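Local coordinates for protein sesquisabinene B synthase 2 (Santalum album, PDB 6A2A) that probably converts farnesyl diphosphate to the sesquiterpene sesquisabinene B, as a magnesium- or manganese-dependent plant terpene synthase of the Tpsb subfamily, at residues Ala115-Ile118 against Ala123-Leu126; Leu126-Met131 against Asp141-Phe146; Val268-Asp273 against Leu354-Asn359. One frame throughout, in Å; residues are numbered along the deposited sequence.

All three contacts are buried, yet each lies more than 25 Å from the centre of the chain, and their chemistry differs with their place. Contacts 1 and 2 are neighbours in the N-terminal terpene synthase domain, with centres about 7 Å apart. Both build on helix 121-133 and share Leu-126. Contact 1 pairs an indole with an alanine and a threonine beside a polar helix start, whereas contact 2 is an aromatic and aliphatic meeting. Contact 3 lies on the other side of the chain's centre, about 55 Å from contact 1 between centres; there, small methyl groups join two helical elements of the metal-binding domain beside a second subunit.

Contact 1 of 3, residues Ala115-Ile118 against Ala123-Leu126; sequences AWWI and ATSL
Trp-117 packs against the first turn of helix 121-133 through its aliphatic root. Its CB meets the methyl of Ala-123 at 3.7 Å, and the same methyl lies 3.8 Å from the backbone O of Trp-116. Further out, the benzene side of the indole reaches Thr-124: the methyl CG2 is 4.0 Å from both CE3 and CZ3 of Trp-117, and OG1 sits in the ring plane at the edge, 3.4 Å from CE3. The indole takes this course because its CG stands between the backbone N and carbonyl carbon of Trp-117 (chi1 61°).

Within the loop itself, Trp-117 CD1 lies 3.2 Å above one face of the Trp-116 ring, near its rim, and the Ile-118 CD1 methyl rests over a face of the Trp-117 ring.

The polar groups are served mainly within the loop and helix start. Thr-124 OG1 comes within 2.8 Å of Trp-117 O, but its hydrogen bond goes to Asn-120 O. Asn-120 OD1 in turn accepts the N-H of Ala-123, and Asp-114 OD1 receives the indole NE1, which, with the packing, helps to hold the rotation of the ring.

This loop joins helices 98-110 and 121-133 of the alpha-helical N-terminal domain; helix 78-90 touches Trp-116 and Ala-123 through Leu-79, and Ser-125 faces helix 160-170.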
loop_
_atom_site.group_PDB
_atom_site.type_symbol
_atom_site.label_atom_id
_atom_site.label_comp_id
_atom_site.label_asym_id
_atom_site.label_seq_id
_atom_site.Cartn_x
_atom_site.Cartn_y
_atom_site.Cartn_z
ATOM N N ALA A 115 55.224 7.567 -17.670
ATOM C CA ALA A 115 55.409 8.630 -18.661
ATOM C C ALA A 115 54.068 9.046 -19.287
ATOM O O ALA A 115 53.946 10.141 -19.811
ATOM C CB ALA A 115 56.408 8.188 -19.722
ATOM N N TRP A 116 53.083 8.179 -19.290
ATOM C CA TRP A 116 51.778 8.553 -19.837
ATOM C C TRP A 116 51.073 9.666 -19.024
ATOM O O TRP A 116 50.212 10.357 -19.575
ATOM C CB TRP A 116 50.916 7.306 -19.996
ATOM C CG TRP A 116 50.548 6.657 -18.700
ATOM C CD1 TRP A 116 51.276 5.758 -17.977
ATOM C CD2 TRP A 116 49.366 6.926 -17.933
ATOM N NE1 TRP A 116 50.601 5.401 -16.839
ATOM C CE2 TRP A 116 49.436 6.121 -16.774
ATOM C CE3 TRP A 116 48.268 7.762 -18.125
ATOM C CZ2 TRP A 116 48.428 6.116 -15.818
ATOM C CZ3 TRP A 116 47.246 7.720 -17.203
ATOM C CH2 TRP A 116 47.331 6.917 -16.070
ATOM N N TRP A 117 51.410 9.928 -17.762
ATOM C CA TRP A 117 50.708 11.027 -17.100
ATOM C C TRP A 117 51.613 12.149 -16.610
ATOM O O TRP A 117 51.206 13.299 -16.458
ATOM C CB TRP A 117 49.831 10.448 -15.982
ATOM C CG TRP A 117 50.559 9.702 -14.898
ATOM C CD1 TRP A 117 50.779 8.360 -14.841
ATOM C CD2 TRP A 117 51.050 10.235 -13.667
ATOM N NE1 TRP A 117 51.381 8.022 -13.651
ATOM C CE2 TRP A 117 51.569 9.158 -12.921
ATOM C CE3 TRP A 117 51.104 11.514 -13.108
ATOM C CZ2 TRP A 117 52.111 9.318 -11.649
ATOM C CZ3 TRP A 117 51.635 11.669 -11.855
ATOM C CH2 TRP A 117 52.166 10.590 -11.149
ATOM N N ILE A 118 52.875 11.865 -16.334
ATOM C CA ILE A 118 53.755 12.868 -15.828
ATOM C C ILE A 118 53.800 14.073 -16.779
ATOM O O ILE A 118 53.997 13.883 -18.004
ATOM C CB ILE A 118 55.156 12.227 -15.657
ATOM C CG1 ILE A 118 55.149 11.220 -14.504
ATOM C CG2 ILE A 118 56.222 13.287 -15.479
ATOM C CD1 ILE A 118 55.038 11.862 -13.173
ATOM N N ALA A 123 45.904 14.178 -17.577
ATOM C CA ALA A 123 46.097 12.813 -17.203
ATOM C C ALA A 123 46.429 12.699 -15.713
ATOM O O ALA A 123 45.964 11.744 -15.070
ATOM C CB ALA A 123 47.220 12.187 -18.007
ATOM N N THR A 124 47.202 13.622 -15.233
ATOM C CA THR A 124 47.639 13.602 -13.859
ATOM C C THR A 124 46.406 13.778 -12.963
ATOM O O THR A 124 46.237 13.038 -11.972
ATOM C CB THR A 124 48.648 14.694 -13.523
ATOM O OG1 THR A 124 49.892 14.510 -14.239
ATOM C CG2 THR A 124 48.970 14.700 -12.038
ATOM N N SER A 125 45.573 14.715 -13.364
ATOM C CA SER A 125 44.369 15.142 -12.605
ATOM C C SER A 125 43.364 14.006 -12.621
ATOM O O SER A 125 42.804 13.611 -11.572
ATOM C CB SER A 125 43.773 16.406 -13.230
ATOM O OG SER A 125 44.567 17.579 -13.105
ATOM N N LEU A 126 43.025 13.521 -13.819
ATOM C CA LEU A 126 42.123 12.404 -13.964
ATOM C C LEU A 126 42.618 11.191 -13.148
ATOM O O LEU A 126 41.857 10.544 -12.434
ATOM C CB LEU A 126 41.918 12.047 -15.434
ATOM C CG LEU A 126 40.900 10.955 -15.701
ATOM C CD1 LEU A 126 39.490 11.391 -15.263
ATOM C CD2 LEU A 126 40.857 10.557 -17.146
#

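Contact 2 of 3, residues Leu126-Met131 against Asp141-Phe146; sequences LRFRIM and DVFERF
Phe-143 drives the edge of its ring at one face of Phe-128 in an edge-to-face pair, with centroids 5.2 Å apart and planes at 64°. The leading atom is Phe-143 CE2, which stands above the Phe-128 ring, displaced toward the rim, and lies 3.7 Å from CD2. Beside it, Phe-143 CZ covers the root of the partner ring, 3.8 Å from Phe-128 CG. On a face of Phe-143 itself rests the CG2 methyl of the preceding residue, Val-142. That methyl has a second neighbour across the contact, since Val-142 CG2 also approaches Phe-128 CD2 at 4.1 Å from an oblique direction. One valine branch thus touches both rings.

Phe-128 extends from its helix with CG anti to the backbone N (chi1 174°), which carries the ring across to the turn. With the benzyl group cut back to an alanine, the ring edge of Phe-143 and the CG2 methyl of Val-142 would probably lose the surface they lean on, and Phe-143 would be freer to turn.

The contact belongs to the mainly alpha-helical N-terminal domain of the terpene synthase fold. Here the 3-10 segment 141-146 returns to pack on helix 121-133, from which the same chain has just emerged. The turn is held by backbone bonds three residues apart, from Glu-144 N to Asp-141 O and from Phe-146 N to Phe-143 O, and beyond it the chain enters the small hairpin of strands 147-148 and 151-152.

Helix 178-192 extends the apolar layer, with Leu-180 touching both phenylalanines and Ile-179 adding to Phe-143. On another side of helix 121-133, Arg-129 forms salt bridges to Asp-86 of helix 78-90 and to Glu-133.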
loop_
_atom_site.group_PDB
_atom_site.type_symbol
_atom_site.label_atom_id
_atom_site.label_comp_id
_atom_site.label_asym_id
_atom_site.label_seq_id
_atom_site.Cartn_x
_atom_site.Cartn_y
_atom_site.Cartn_z
ATOM N N LEU A 126 43.025 13.521 -13.819
ATOM C CA LEU A 126 42.123 12.404 -13.964
ATOM C C LEU A 126 42.618 11.191 -13.148
ATOM O O LEU A 126 41.857 10.544 -12.434
ATOM C CB LEU A 126 41.918 12.047 -15.434
ATOM C CG LEU A 126 40.900 10.955 -15.701
ATOM C CD1 LEU A 126 39.490 11.391 -15.263
ATOM C CD2 LEU A 126 40.857 10.557 -17.146
ATOM N N ARG A 127 43.894 10.868 -13.248
ATOM C CA ARG A 127 44.390 9.739 -12.503
ATOM C C ARG A 127 44.218 9.980 -10.990
ATOM O O ARG A 127 43.789 9.063 -10.285
ATOM C CB ARG A 127 45.875 9.540 -12.848
ATOM C CG ARG A 127 46.496 8.309 -12.202
ATOM C CD ARG A 127 47.987 8.247 -12.524
ATOM N NE ARG A 127 48.610 7.200 -11.707
ATOM C CZ ARG A 127 49.215 7.413 -10.555
ATOM N NH1 ARG A 127 49.197 8.604 -9.981
ATOM N NH2 ARG A 127 49.859 6.411 -9.980
ATOM N N PHE A 128 44.593 11.151 -10.526
ATOM C CA PHE A 128 44.456 11.534 -9.137
ATOM C C PHE A 128 43.012 11.312 -8.686
ATOM O O PHE A 128 42.728 10.685 -7.622
ATOM C CB PHE A 128 44.872 12.983 -8.922
ATOM C CG PHE A 128 44.624 13.524 -7.530
ATOM C CD1 PHE A 128 43.385 14.058 -7.171
ATOM C CD2 PHE A 128 45.608 13.474 -6.549
ATOM C CE1 PHE A 128 43.166 14.547 -5.896
ATOM C CE2 PHE A 128 45.378 13.943 -5.267
ATOM C CZ PHE A 128 44.151 14.487 -4.940
ATOM N N ARG A 129 42.092 11.788 -9.508
ATOM C CA ARG A 129 40.669 11.699 -9.096
ATOM C C ARG A 129 40.149 10.266 -9.104
ATOM O O ARG A 129 39.488 9.858 -8.122
ATOM C CB ARG A 129 39.784 12.606 -9.956
ATOM C CG ARG A 129 38.298 12.421 -9.663
ATOM C CD ARG A 129 37.457 13.568 -10.213
ATOM N NE ARG A 129 37.447 13.584 -11.685
ATOM C CZ ARG A 129 36.778 12.784 -12.467
ATOM N NH1 ARG A 129 36.003 11.825 -11.975
ATOM N NH2 ARG A 129 36.874 12.948 -13.798
ATOM N N ILE A 130 40.361 9.503 -10.177
ATOM C CA ILE A 130 39.813 8.192 -10.317
ATOM C C ILE A 130 40.409 7.289 -9.238
ATOM O O ILE A 130 39.717 6.427 -8.705
ATOM C CB ILE A 130 40.039 7.585 -11.718
ATOM C CG1 ILE A 130 39.471 8.458 -12.845
ATOM C CG2 ILE A 130 39.466 6.187 -11.781
ATOM C CD1 ILE A 130 37.975 8.429 -12.950
ATOM N N MET A 131 41.709 7.417 -9.041
ATOM C CA MET A 131 42.367 6.632 -7.942
ATOM C C MET A 131 41.689 6.920 -6.585
ATOM O O MET A 131 41.235 5.970 -5.914
ATOM C CB MET A 131 43.849 6.956 -7.881
ATOM C CG MET A 131 44.660 6.434 -9.073
ATOM S SD MET A 131 44.537 4.700 -9.358
ATOM C CE MET A 131 45.105 4.579 -11.056
ATOM N N ASP A 141 51.135 16.065 -3.894
ATOM C CA ASP A 141 52.435 16.392 -4.504
ATOM C C ASP A 141 52.537 16.148 -6.015
ATOM O O ASP A 141 53.404 16.752 -6.686
ATOM C CB ASP A 141 53.514 15.536 -3.775
ATOM C CG ASP A 141 53.489 15.741 -2.247
ATOM O OD1 ASP A 141 52.500 15.282 -1.567
ATOM O OD2 ASP A 141 54.457 16.351 -1.736
ATOM N N VAL A 142 51.747 15.236 -6.553
ATOM C CA VAL A 142 51.700 15.030 -8.012
ATOM C C VAL A 142 51.432 16.341 -8.765
ATOM O O VAL A 142 51.756 16.390 -9.995
ATOM C CB VAL A 142 50.693 13.966 -8.464
ATOM C CG1 VAL A 142 50.992 12.602 -7.876
ATOM C CG2 VAL A 142 49.248 14.424 -8.229
ATOM N N PHE A 143 50.861 17.368 -8.129
ATOM C CA PHE A 143 50.536 18.613 -8.825
ATOM C C PHE A 143 51.674 19.608 -8.712
ATOM O O PHE A 143 51.603 20.625 -9.385
ATOM C CB PHE A 143 49.219 19.235 -8.344
ATOM C CG PHE A 143 48.049 18.361 -8.660
ATOM C CD1 PHE A 143 47.585 18.217 -9.963
ATOM C CD2 PHE A 143 47.416 17.650 -7.655
ATOM C CE1 PHE A 143 46.521 17.389 -10.244
ATOM C CE2 PHE A 143 46.373 16.808 -7.947
ATOM C CZ PHE A 143 45.921 16.675 -9.239
ATOM N N GLU A 144 52.761 19.296 -7.953
ATOM C CA GLU A 144 53.756 20.351 -7.618
ATOM C C GLU A 144 54.440 20.868 -8.899
ATOM O O GLU A 144 54.783 22.027 -8.977
ATOM C CB GLU A 144 54.825 19.821 -6.655
ATOM C CG GLU A 144 55.907 20.844 -6.339
ATOM C CD GLU A 144 55.430 21.997 -5.467
ATOM O OE1 GLU A 144 55.762 23.175 -5.781
ATOM O OE2 GLU A 144 54.712 21.721 -4.463
ATOM N N ARG A 145 54.674 19.955 -9.825
ATOM C CA ARG A 145 55.366 20.250 -11.066
ATOM C C ARG A 145 54.631 21.176 -11.993
ATOM O O ARG A 145 55.196 21.669 -12.923
ATOM C CB ARG A 145 55.783 18.999 -11.786
ATOM C CG ARG A 145 54.759 18.455 -12.701
ATOM C CD ARG A 145 55.205 17.172 -13.335
ATOM N NE ARG A 145 55.819 16.279 -12.389
ATOM C CZ ARG A 145 56.974 15.650 -12.564
ATOM N NH1 ARG A 145 57.667 15.778 -13.674
ATOM N NH2 ARG A 145 57.417 14.870 -11.613
ATOM N N PHE A 146 53.370 21.430 -11.700
ATOM C CA PHE A 146 52.585 22.349 -12.481
ATOM C C PHE A 146 52.610 23.728 -11.856
ATOM O O PHE A 146 51.930 24.600 -12.281
ATOM C CB PHE A 146 51.167 21.818 -12.691
ATOM C CG PHE A 146 51.114 20.529 -13.432
ATOM C CD1 PHE A 146 51.218 20.499 -14.788
ATOM C CD2 PHE A 146 50.998 19.344 -12.775
ATOM C CE1 PHE A 146 51.167 19.321 -15.461
ATOM C CE2 PHE A 146 50.966 18.166 -13.447
ATOM C CZ PHE A 146 51.049 18.151 -14.795
#

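Contact 3 of 3, residues Val268-Asp273 against Leu354-Asn359; sequences VGTGLD and LLTMFN
Thr-356 sets its methyl against two side chains of the opposing segment. Its CG2 lies 3.6 Å from the methyl CG2 of Thr-270 and 3.7 Å from Leu-272 CD1. The two threonines cross at about a right angle, methyl against methyl, whereas Leu-272 and Thr-356 meet tip to tip. In Thr-356, CG2 lies anti to the backbone N, with OG1 at chi1 -60°, which brings the methyl out toward both partners.

Behind these carbons, the hydroxyls are tied into their own chains. Thr-356 OG1 bonds to Met-352 O, one turn back along helix 348-372. Thr-270 OG1 both gives and receives: it donates to Trp-267 O and accepts from Leu-272 N at 3.0 Å, with an N-H...O angle of 161°. The latter bond forms an ST turn, which directs the chain from the end of helix 239-270 into the next short 3-10 turn. Gly-271 makes the bend with a positive phi of 77°, and Leu-272 follows, its side chain turned to the same helix as that of Thr-270.

Further out, Leu-311 of helix 299-321 touches both Leu-272 and Thr-356; that helix also carries the magnesium ligands Asp-316 and Asp-320, the side chain of Asp-316 being about 12 Å from that of Leu-272. Tyr-366 of the second subunit packs on Leu-272.

With the hydroxyls engaged locally, no hydrogen bond spans the two segments, and they meet mainly by van der Waals contact of methyl groups, while a hydrogen bond from the OH of the second subunit's Tyr-366 to Thr-270 O links the same spot to the neighbouring chain.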
loop_
_atom_site.group_PDB
_atom_site.type_symbol
_atom_site.label_atom_id
_atom_site.label_comp_id
_atom_site.label_asym_id
_atom_site.label_seq_id
_atom_site.Cartn_x
_atom_site.Cartn_y
_atom_site.Cartn_z
ATOM N N VAL A 268 -2.100 9.456 -1.694
ATOM C CA VAL A 268 -3.509 9.789 -1.800
ATOM C C VAL A 268 -4.294 9.032 -0.702
ATOM O O VAL A 268 -5.269 9.579 -0.118
ATOM C CB VAL A 268 -3.998 9.505 -3.243
ATOM C CG1 VAL A 268 -5.516 9.567 -3.334
ATOM C CG2 VAL A 268 -3.359 10.482 -4.228
ATOM N N GLY A 269 -3.911 7.796 -0.383
ATOM C CA GLY A 269 -4.519 7.037 0.695
ATOM C C GLY A 269 -4.366 7.670 2.066
ATOM O O GLY A 269 -5.233 7.531 2.940
ATOM N N THR A 270 -3.251 8.384 2.311
ATOM C CA THR A 270 -3.117 9.051 3.602
ATOM C C THR A 270 -4.075 10.237 3.670
ATOM O O THR A 270 -4.243 10.802 4.746
ATOM C CB THR A 270 -1.706 9.622 3.871
ATOM O OG1 THR A 270 -1.348 10.648 2.937
ATOM C CG2 THR A 270 -0.655 8.547 3.820
ATOM N N GLY A 271 -4.542 10.764 2.541
ATOM C CA GLY A 271 -5.253 12.017 2.535
ATOM C C GLY A 271 -4.382 13.266 2.673
ATOM O O GLY A 271 -4.913 14.374 2.574
ATOM N N LEU A 272 -3.047 13.144 2.784
ATOM C CA LEU A 272 -2.194 14.314 3.040
ATOM C C LEU A 272 -2.031 15.218 1.825
ATOM O O LEU A 272 -1.650 16.390 1.960
ATOM C CB LEU A 272 -0.854 13.844 3.599
ATOM C CG LEU A 272 -0.913 13.185 4.965
ATOM C CD1 LEU A 272 0.490 12.829 5.502
ATOM C CD2 LEU A 272 -1.695 14.019 5.979
ATOM N N ASP A 273 -2.359 14.709 0.641
ATOM C CA ASP A 273 -2.437 15.498 -0.540
ATOM C C ASP A 273 -3.497 16.581 -0.432
ATOM O O ASP A 273 -3.403 17.586 -1.144
ATOM C CB ASP A 273 -2.651 14.643 -1.784
ATOM C CG ASP A 273 -3.968 13.946 -1.816
ATOM O OD1 ASP A 273 -4.424 13.384 -0.799
ATOM O OD2 ASP A 273 -4.570 13.977 -2.915
ATOM N N LEU A 354 0.075 13.706 11.951
ATOM C CA LEU A 354 0.577 13.050 13.123
ATOM C C LEU A 354 0.388 11.533 12.997
ATOM O O LEU A 354 1.315 10.739 13.234
ATOM C CB LEU A 354 -0.137 13.555 14.376
ATOM C CG LEU A 354 0.149 12.791 15.668
ATOM C CD1 LEU A 354 1.584 12.933 16.064
ATOM C CD2 LEU A 354 -0.726 13.309 16.800
ATOM N N LEU A 355 -0.824 11.140 12.701
ATOM C CA LEU A 355 -1.127 9.730 12.712
ATOM C C LEU A 355 -0.496 9.046 11.495
ATOM O O LEU A 355 -0.167 7.834 11.555
ATOM C CB LEU A 355 -2.644 9.521 12.702
ATOM C CG LEU A 355 -3.346 9.864 14.020
ATOM C CD1 LEU A 355 -4.863 9.783 13.870
ATOM C CD2 LEU A 355 -2.851 8.980 15.148
ATOM N N THR A 356 -0.285 9.778 10.406
ATOM C CA THR A 356 0.451 9.189 9.282
ATOM C C THR A 356 1.922 8.969 9.643
ATOM O O THR A 356 2.504 7.952 9.303
ATOM C CB THR A 356 0.246 9.997 8.013
ATOM O OG1 THR A 356 -1.148 10.027 7.666
ATOM C CG2 THR A 356 1.075 9.433 6.877
ATOM N N MET A 357 2.550 9.928 10.319
ATOM C CA MET A 357 3.882 9.747 10.836
ATOM C C MET A 357 3.972 8.495 11.705
ATOM O O MET A 357 4.873 7.685 11.553
ATOM C CB MET A 357 4.334 10.972 11.647
ATOM C CG MET A 357 5.638 10.733 12.433
ATOM S SD MET A 357 5.755 11.900 13.805
ATOM C CE MET A 357 4.528 11.215 14.927
ATOM N N PHE A 358 2.999 8.333 12.617
ATOM C CA PHE A 358 2.959 7.224 13.539
ATOM C C PHE A 358 2.817 5.883 12.765
ATOM O O PHE A 358 3.595 4.979 12.980
ATOM C CB PHE A 358 1.789 7.469 14.505
ATOM C CG PHE A 358 1.589 6.421 15.561
ATOM C CD1 PHE A 358 2.429 6.378 16.643
ATOM C CD2 PHE A 358 0.594 5.463 15.440
ATOM C CE1 PHE A 358 2.256 5.434 17.637
ATOM C CE2 PHE A 358 0.424 4.528 16.442
ATOM C CZ PHE A 358 1.244 4.533 17.530
ATOM N N ASN A 359 1.851 5.804 11.867
ATOM C CA ASN A 359 1.508 4.593 11.125
ATOM C C ASN A 359 2.663 4.198 10.187
ATOM O O ASN A 359 3.044 3.019 10.117
ATOM C CB ASN A 359 0.201 4.698 10.342
ATOM C CG ASN A 359 -1.034 4.768 11.227
ATOM O OD1 ASN A 359 -0.939 4.553 12.417
ATOM N ND2 ASN A 359 -2.152 5.152 10.650
#